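Local coordinates for protein NADH kinase POS5, mitochondrial (Saccharomyces cerevisiae, PDB 3AFO) that phosphorylates NADH, and less readily NAD(+), with ATP in mitochondria, making it a key source of the reductant NADPH, at residues A[168-180]-A[350-362]. Numbering follows the deposited sequence.
Sequences VISSRAKCLHRTR and KRSGIYCVAKTEN. With MPD ((4S)-2-methyl-2,4-pentanediol), chain E.
ND1 of His177 sits over one face of the Tyr355 ring, 3.2 Å from its CZ, toward the rim. The two residues belong to an antiparallel beta pair that joins strand 354-357, from late in the chain, to the long strand 174-186 of the antiparallel sheet. The two rings are oblique, with planes at 59°. Tyr355 OH is near ND1, but the angle is too poor for a hydrogen bond. CG of His177 is anti to the backbone N (chi1 179°), and this carries the imidazole past the start of strand 354-357 to Gly353. CE1 lies 3.4 Å from CA of Gly353, whose positive phi favours glycine. CE1 also meets the carbonyl O of Ser352 at the ring edge, and NE2 shares a water with Ser352 OG. CB of Cys175 packs on CB of Tyr355 at 3.9 Å and lies near the ring's edge. A serine in place of Tyr355 would probably leave ND1 of His177 without the ring it lies over and the imidazole freer to turn.

Leu176 and Cys356 exchange two backbone hydrogen bonds, as do Arg178 and Ile354. Their side chains lie on the opposite face of the sheet. The Arg178 guanidinium has CD2 of Leu176 over its centre, 3.5 Å above the plane, and SG of Cys356 at its edge. CG of Arg180 packs on CD1 of Ile354 at 3.4 Å. At the far end Ala358 N bonds to Lys174 O. A methylpentanediol, probably from the crystallisation liquor, bridges Lys174 N and Ala358 O through O4. Nearby, Lys174 NZ meets Glu361 OE2 at 3.1 Å, on the syn side of the carboxylate.

Tyr355 and Val357 also make backbone hydrogen bonds with Val142, and Cys175 with Gln33 of strand 33-36. NH1 of Arg178 is hydrogen-bonded to Thr238 OG1; the nearest atoms of the side chain and the bound NADH are about 7 Å apart. NH2 of Arg180 forms a salt bridge with OE2 of Glu322.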
loop_
_atom_site.group_PDB
_atom_site.type_symbol
_atom_site.label_atom_id
_atom_site.label_comp_id
_atom_site.label_asym_id
_atom_site.label_seq_id
_atom_site.Cartn_x
_atom_site.Cartn_y
_atom_site.Cartn_z
ATOM N N VAL A 168 4.658 31.013 28.334
ATOM C CA VAL A 168 3.476 30.312 28.794
ATOM C C VAL A 168 2.847 31.051 29.978
ATOM O O VAL A 168 1.678 31.412 29.919
ATOM C CB VAL A 168 3.776 28.832 29.143
ATOM C CG1 VAL A 168 2.580 28.178 29.850
ATOM C CG2 VAL A 168 4.161 28.034 27.867
ATOM N N ILE A 169 3.630 31.290 31.030
ATOM C CA ILE A 169 3.120 31.919 32.255
ATOM C C ILE A 169 2.636 33.368 32.034
ATOM O O ILE A 169 1.711 33.827 32.697
ATOM C CB ILE A 169 4.152 31.788 33.440
ATOM C CG1 ILE A 169 3.533 32.223 34.777
ATOM C CG2 ILE A 169 5.478 32.513 33.133
ATOM C CD1 ILE A 169 4.239 31.618 36.003
ATOM N N SER A 170 3.243 34.066 31.080
ATOM C CA SER A 170 2.869 35.444 30.767
ATOM C C SER A 170 1.664 35.540 29.824
ATOM O O SER A 170 1.382 36.613 29.291
ATOM C CB SER A 170 4.039 36.178 30.123
ATOM O OG SER A 170 5.239 36.003 30.855
ATOM N N SER A 171 0.968 34.425 29.618
ATOM C CA SER A 171 -0.189 34.364 28.701
ATOM C C SER A 171 0.132 34.756 27.251
ATOM O O SER A 171 -0.721 35.313 26.554
ATOM C CB SER A 171 -1.376 35.192 29.240
ATOM O OG SER A 171 -1.847 34.676 30.473
ATOM N N ARG A 172 1.344 34.455 26.788
ATOM C CA ARG A 172 1.713 34.732 25.385
ATOM C C ARG A 172 1.880 33.478 24.495
ATOM O O ARG A 172 2.256 33.586 23.324
ATOM C CB ARG A 172 2.982 35.585 25.307
ATOM C CG ARG A 172 2.865 36.957 25.998
ATOM C CD ARG A 172 4.060 37.827 25.654
ATOM N NE ARG A 172 5.299 37.311 26.235
ATOM C CZ ARG A 172 5.779 37.685 27.420
ATOM N NH1 ARG A 172 5.126 38.583 28.151
ATOM N NH2 ARG A 172 6.910 37.160 27.878
ATOM N N ALA A 173 1.619 32.304 25.052
ATOM C CA ALA A 173 1.765 31.062 24.299
ATOM C C ALA A 173 0.483 30.716 23.553
ATOM O O ALA A 173 -0.609 31.197 23.897
ATOM C CB ALA A 173 2.155 29.920 25.223
ATOM N N LYS A 174 0.627 29.865 22.537
ATOM C CA LYS A 174 -0.512 29.337 21.791
ATOM C C LYS A 174 -0.496 27.813 21.817
ATOM O O LYS A 174 0.571 27.199 21.930
ATOM C CB LYS A 174 -0.498 29.853 20.356
ATOM C CG LYS A 174 -0.955 31.299 20.238
ATOM C CD LYS A 174 -0.902 31.773 18.806
ATOM C CE LYS A 174 -1.236 33.242 18.702
ATOM N NZ LYS A 174 -1.131 33.656 17.277
ATOM N N CYS A 175 -1.683 27.219 21.721
ATOM C CA CYS A 175 -1.859 25.776 21.836
ATOM C C CYS A 175 -2.606 25.209 20.632
ATOM O O CYS A 175 -3.491 25.867 20.074
ATOM C CB CYS A 175 -2.669 25.443 23.085
ATOM S SG CYS A 175 -1.814 25.726 24.649
ATOM N N LEU A 176 -2.233 23.988 20.262
ATOM C CA LEU A 176 -2.987 23.168 19.335
ATOM C C LEU A 176 -3.949 22.289 20.124
ATOM O O LEU A 176 -3.563 21.622 21.105
ATOM C CB LEU A 176 -2.033 22.278 18.521
ATOM C CG LEU A 176 -2.639 21.155 17.669
ATOM C CD1 LEU A 176 -3.131 21.702 16.318
ATOM C CD2 LEU A 176 -1.613 20.049 17.483
ATOM N N HIS A 177 -5.203 22.291 19.688
ATOM C CA HIS A 177 -6.212 21.415 20.256
ATOM C C HIS A 177 -6.144 20.022 19.634
ATOM O O HIS A 177 -6.118 19.879 18.408
ATOM C CB HIS A 177 -7.609 22.014 20.082
ATOM C CG HIS A 177 -8.690 21.153 20.634
ATOM N ND1 HIS A 177 -8.965 21.085 21.982
ATOM C CD2 HIS A 177 -9.545 20.295 20.030
ATOM C CE1 HIS A 177 -9.958 20.237 22.183
ATOM N NE2 HIS A 177 -10.322 19.737 21.016
ATOM N N ARG A 178 -6.074 19.004 20.484
ATOM C CA ARG A 178 -6.094 17.616 20.038
ATOM C C ARG A 178 -7.277 16.948 20.701
ATOM O O ARG A 178 -7.454 17.061 21.915
ATOM C CB ARG A 178 -4.805 16.885 20.419
ATOM C CG ARG A 178 -3.507 17.472 19.858
ATOM C CD ARG A 178 -2.314 16.620 20.328
ATOM N NE ARG A 178 -0.998 17.104 19.891
ATOM C CZ ARG A 178 -0.500 16.954 18.661
ATOM N NH1 ARG A 178 -1.216 16.371 17.697
ATOM N NH2 ARG A 178 0.712 17.423 18.380
ATOM N N THR A 179 -8.081 16.250 19.908
ATOM C CA THR A 179 -9.285 15.589 20.404
ATOM C C THR A 179 -8.947 14.257 21.075
ATOM O O THR A 179 -7.863 13.714 20.869
ATOM C CB THR A 179 -10.298 15.370 19.263
ATOM O OG1 THR A 179 -11.460 14.701 19.768
ATOM C CG2 THR A 179 -9.672 14.539 18.171
ATOM N N ARG A 180 -9.875 13.752 21.887
ATOM C CA ARG A 180 -9.713 12.487 22.598
ATOM C C ARG A 180 -10.810 11.508 22.193
ATOM O O ARG A 180 -11.954 11.915 21.949
ATOM C CB ARG A 180 -9.828 12.703 24.108
ATOM C CG ARG A 180 -8.619 13.328 24.780
ATOM C CD ARG A 180 -8.714 13.188 26.306
ATOM N NE ARG A 180 -9.793 14.005 26.865
ATOM C CZ ARG A 180 -10.118 14.055 28.158
ATOM N NH1 ARG A 180 -9.441 13.338 29.053
ATOM N NH2 ARG A 180 -11.121 14.831 28.562
ATOM N N LYS A 350 -17.097 21.618 31.567
ATOM C CA LYS A 350 -15.890 20.817 31.383
ATOM C C LYS A 350 -15.340 20.984 29.965
ATOM O O LYS A 350 -15.998 20.619 28.984
ATOM C CB LYS A 350 -16.174 19.337 31.693
ATOM C CG LYS A 350 -14.958 18.544 32.160
ATOM C CD LYS A 350 -14.415 17.606 31.079
ATOM C CE LYS A 350 -15.139 16.256 31.104
ATOM N NZ LYS A 350 -14.437 15.216 30.298
ATOM N N ARG A 351 -14.143 21.556 29.865
ATOM C CA ARG A 351 -13.475 21.732 28.581
ATOM C C ARG A 351 -12.995 20.371 28.057
ATOM O O ARG A 351 -12.417 19.572 28.811
ATOM C CB ARG A 351 -12.313 22.719 28.728
ATOM C CG ARG A 351 -11.576 23.051 27.437
ATOM C CD ARG A 351 -10.360 23.931 27.700
ATOM N NE ARG A 351 -9.314 23.239 28.459
ATOM C CZ ARG A 351 -8.964 23.532 29.713
ATOM N NH1 ARG A 351 -8.002 22.839 30.308
ATOM N NH2 ARG A 351 -9.561 24.519 30.377
ATOM N N SER A 352 -13.266 20.105 26.779
ATOM C CA SER A 352 -12.914 18.827 26.149
ATOM C C SER A 352 -11.567 18.881 25.420
ATOM O O SER A 352 -11.050 19.957 25.134
ATOM C CB SER A 352 -14.014 18.393 25.170
ATOM O OG SER A 352 -14.172 19.346 24.137
ATOM N N GLY A 353 -11.014 17.710 25.123
ATOM C CA GLY A 353 -9.789 17.609 24.338
ATOM C C GLY A 353 -8.529 17.938 25.120
ATOM O O GLY A 353 -8.556 18.070 26.351
ATOM N N ILE A 354 -7.429 18.070 24.385
ATOM C CA ILE A 354 -6.110 18.283 24.956
ATOM C C ILE A 354 -5.477 19.462 24.247
ATOM O O ILE A 354 -5.407 19.478 23.021
ATOM C CB ILE A 354 -5.209 17.046 24.738
ATOM C CG1 ILE A 354 -5.827 15.810 25.391
ATOM C CG2 ILE A 354 -3.799 17.290 25.264
ATOM C CD1 ILE A 354 -5.433 14.511 24.720
ATOM N N TYR A 355 -4.998 20.441 25.011
ATOM C CA TYR A 355 -4.332 21.596 24.432
ATOM C C TYR A 355 -2.833 21.525 24.663
ATOM O O TYR A 355 -2.362 21.563 25.809
ATOM C CB TYR A 355 -4.902 22.900 24.981
ATOM C CG TYR A 355 -6.338 23.165 24.586
ATOM C CD1 TYR A 355 -6.643 24.048 23.549
ATOM C CD2 TYR A 355 -7.390 22.534 25.249
ATOM C CE1 TYR A 355 -7.960 24.299 23.189
ATOM C CE2 TYR A 355 -8.705 22.775 24.891
ATOM C CZ TYR A 355 -8.984 23.660 23.863
ATOM O OH TYR A 355 -10.292 23.897 23.508
ATOM N N CYS A 356 -2.091 21.424 23.564
ATOM C CA CYS A 356 -0.648 21.294 23.621
ATOM C C CYS A 356 -0.025 22.592 23.155
ATOM O O CYS A 356 -0.287 23.044 22.041
ATOM C CB CYS A 356 -0.177 20.129 22.737
ATOM S SG CYS A 356 -0.893 18.549 23.189
ATOM N N VAL A 357 0.770 23.205 24.030
ATOM C CA VAL A 357 1.579 24.368 23.673
ATOM C C VAL A 357 2.370 24.061 22.402
ATOM O O VAL A 357 3.068 23.045 22.332
ATOM C CB VAL A 357 2.554 24.745 24.813
ATOM C CG1 VAL A 357 3.389 25.979 24.450
ATOM C CG2 VAL A 357 1.781 24.995 26.099
ATOM N N ALA A 358 2.238 24.949 21.421
ATOM C CA ALA A 358 2.909 24.842 20.128
ATOM C C ALA A 358 4.099 25.796 20.024
ATOM O O ALA A 358 4.127 26.849 20.674
ATOM C CB ALA A 358 1.914 25.131 19.013
ATOM N N LYS A 359 5.062 25.439 19.176
ATOM C CA LYS A 359 6.268 26.246 18.974
ATOM C C LYS A 359 6.108 27.323 17.894
ATOM O O LYS A 359 6.471 28.482 18.105
ATOM C CB LYS A 359 7.457 25.346 18.643
ATOM C CG LYS A 359 8.789 26.091 18.569
ATOM C CD LYS A 359 9.944 25.126 18.453
ATOM C CE LYS A 359 11.244 25.883 18.254
ATOM N NZ LYS A 359 12.334 24.960 17.871
ATOM N N THR A 360 5.582 26.927 16.737
ATOM C CA THR A 360 5.343 27.830 15.612
ATOM C C THR A 360 3.922 27.579 15.138
ATOM O O THR A 360 3.241 26.697 15.662
ATOM C CB THR A 360 6.317 27.551 14.416
ATOM O OG1 THR A 360 6.072 26.237 13.879
ATOM C CG2 THR A 360 7.773 27.652 14.850
ATOM N N GLU A 361 3.510 28.356 14.139
ATOM C CA GLU A 361 2.230 28.195 13.471
ATOM C C GLU A 361 2.315 27.144 12.357
ATOM O O GLU A 361 1.359 26.956 11.601
ATOM C CB GLU A 361 1.795 29.543 12.892
ATOM C CG GLU A 361 1.972 30.722 13.849
ATOM C CD GLU A 361 0.725 31.014 14.667
ATOM O OE1 GLU A 361 -0.345 30.456 14.344
ATOM O OE2 GLU A 361 0.807 31.805 15.633
ATOM N N ASN A 362 3.459 26.463 12.256
ATOM C CA ASN A 362 3.673 25.454 11.229
ATOM C C ASN A 362 4.389 24.190 11.720
ATOM O O ASN A 362 5.176 23.578 10.981
ATOM C CB ASN A 362 4.393 26.105 10.045
ATOM C CG ASN A 362 3.536 27.183 9.368
ATOM O OD1 ASN A 362 2.477 26.888 8.798
ATOM N ND2 ASN A 362 3.985 28.434 9.445
HETATM C C1 MPD E . 3.220 31.938 19.822
HETATM C C2 MPD E . 4.080 30.766 19.347
HETATM O O2 MPD E . 3.211 29.659 18.975
HETATM C CM MPD E . 4.832 31.220 18.103
HETATM C C3 MPD E . 5.058 30.291 20.431
HETATM C C4 MPD E . 4.434 30.131 21.826
HETATM O O4 MPD E . 3.392 29.170 21.807
HETATM C C5 MPD E . 5.481 29.763 22.879
HETATM O O HOH W 1 -12.453 18.325 22.036
#